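PDB 6F1E: interferon gamma from Paralichthys olivaceus, which is a homodimeric type II interferon, a secreted cytokine that binds interferon gamma receptor 1 and activates macrophages and neutrophils. Local coordinates for the interface of chains A and B. Numbering follows the deposited sequence. Chains: chain A/B, Interferon gamma.

The interface of chains A and B. Residues chain A 40, 42-43, 155, 158; chain B 42, 110-111, 114.
In the homodimer interface of this helical type II interferon, A:Arg40, just before helix 41-64, and A:Arg158 of the C-terminal helix 155-161 meet B:Glu42 and B:Glu110 in a charged cluster. The A:Arg40 chain bends at its third torsion (chi3 -73°) and lays its guanidinium flat against the B:Glu42 carboxylate, the two planes 2° apart. The salt bridge from NH2 to B:Glu42 OE1 (3.1 Å) is therefore face to face, with no N-H aimed at the oxygen. On the opposite face lies A:Arg158, its own guanidinium capped by A:Arg40 NE 3.3 Å above its centre. Such a pair of stacked arginines probably depends on the carboxylates around it to offset the like charges. B:Glu110 is placed to do this for both arginines, alongside B:Glu42 for A:Arg40: OE1 forms a salt bridge with A:Arg40 NH2 (3.1 Å) and, through its syn lone pair, accepts a nearly straight hydrogen bond from A:Arg158 NE at 3.0 Å (167° at H), in the guanidinium plane. A:Arg158 reaches it with a chain extended from CG to NE, while the B:Glu110 carboxylate stands steeply to that plane. Behind the cluster, B:Gln111 NE2 gives a weak hydrogen bond to B:Glu42 OE2 (3.3 Å) and meets the A:Met155 methyl tip to tip. Alongside, an apolar contact flanks the charges, where the methyl CG2 of A:Thr43 sits against the fork of B:Leu114, 3.5 Å from CD2 and 3.7 Å from CD1.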
# COMPACT_ATOMS: atom_id res chain seq x y z
N ARG A 40 -4.61 -13.72 -8.77
CA ARG A 40 -3.30 -14.36 -8.97
C ARG A 40 -2.51 -14.66 -7.70
O ARG A 40 -2.76 -14.11 -6.63
CB ARG A 40 -2.41 -13.47 -9.87
CG ARG A 40 -2.87 -13.35 -11.32
CD ARG A 40 -2.12 -12.24 -12.04
NE ARG A 40 -2.56 -10.91 -11.59
CZ ARG A 40 -2.45 -9.78 -12.29
NH1 ARG A 40 -1.89 -9.75 -13.50
NH2 ARG A 40 -2.91 -8.64 -11.76
N GLU A 42 0.52 -13.75 -7.35
CA GLU A 42 1.27 -12.55 -7.07
C GLU A 42 0.40 -11.65 -6.15
O GLU A 42 0.88 -11.09 -5.17
CB GLU A 42 1.69 -11.89 -8.42
CG GLU A 42 2.49 -10.58 -8.35
CD GLU A 42 3.88 -10.68 -7.72
OE1 GLU A 42 4.51 -11.76 -7.81
OE2 GLU A 42 4.36 -9.65 -7.15
N THR A 43 -0.90 -11.55 -6.45
CA THR A 43 -1.79 -10.69 -5.66
C THR A 43 -1.94 -11.21 -4.21
O THR A 43 -1.92 -10.43 -3.25
CB THR A 43 -3.20 -10.66 -6.29
OG1 THR A 43 -3.09 -10.65 -7.71
CG2 THR A 43 -3.96 -9.45 -5.88
N MET A 155 -0.52 -7.96 -20.59
CA MET A 155 -1.36 -6.98 -19.86
C MET A 155 -2.60 -6.54 -20.66
O MET A 155 -3.70 -6.41 -20.08
CB MET A 155 -0.53 -5.74 -19.40
CG MET A 155 -0.46 -5.57 -17.88
SD MET A 155 0.29 -6.96 -16.99
CE MET A 155 -0.66 -6.98 -15.46
N ARG A 158 -4.74 -9.79 -20.78
CA ARG A 158 -5.33 -10.05 -19.46
C ARG A 158 -6.53 -9.13 -19.15
O ARG A 158 -7.55 -9.59 -18.62
CB ARG A 158 -4.28 -9.92 -18.34
CG ARG A 158 -4.90 -10.02 -16.95
CD ARG A 158 -3.91 -10.32 -15.84
NE ARG A 158 -4.64 -10.32 -14.56
CZ ARG A 158 -5.01 -11.39 -13.85
NH1 ARG A 158 -4.70 -12.64 -14.21
NH2 ARG A 158 -5.68 -11.20 -12.72
N GLU B 42 3.68 -7.72 -13.51
CA GLU B 42 2.65 -7.39 -12.52
C GLU B 42 3.23 -6.48 -11.41
O GLU B 42 2.55 -5.59 -10.89
CB GLU B 42 2.02 -8.66 -11.91
CG GLU B 42 0.49 -8.65 -11.78
CD GLU B 42 -0.13 -7.46 -11.01
OE1 GLU B 42 -0.68 -7.66 -9.90
OE2 GLU B 42 -0.14 -6.32 -11.53
N GLU B 110 -7.43 -3.26 -11.98
CA GLU B 110 -7.08 -4.36 -11.06
C GLU B 110 -6.08 -3.89 -9.99
O GLU B 110 -6.18 -4.22 -8.80
CB GLU B 110 -6.48 -5.56 -11.82
CG GLU B 110 -7.40 -6.29 -12.80
CD GLU B 110 -6.67 -7.42 -13.56
OE1 GLU B 110 -5.58 -7.86 -13.11
OE2 GLU B 110 -7.19 -7.88 -14.61
N GLN B 111 -5.13 -3.08 -10.43
CA GLN B 111 -4.05 -2.62 -9.57
C GLN B 111 -4.62 -1.71 -8.49
O GLN B 111 -4.23 -1.81 -7.33
CB GLN B 111 -2.98 -1.91 -10.39
CG GLN B 111 -2.14 -2.85 -11.25
CD GLN B 111 -2.84 -3.46 -12.45
OE1 GLN B 111 -4.01 -3.19 -12.71
NE2 GLN B 111 -2.12 -4.28 -13.20
N LEU B 114 -6.39 -3.51 -5.59
CA LEU B 114 -5.38 -4.06 -4.66
C LEU B 114 -4.71 -2.98 -3.79
O LEU B 114 -4.48 -3.18 -2.60
CB LEU B 114 -4.31 -4.80 -5.46
CG LEU B 114 -3.29 -5.57 -4.63
CD1 LEU B 114 -4.00 -6.51 -3.67
CD2 LEU B 114 -2.34 -6.33 -5.54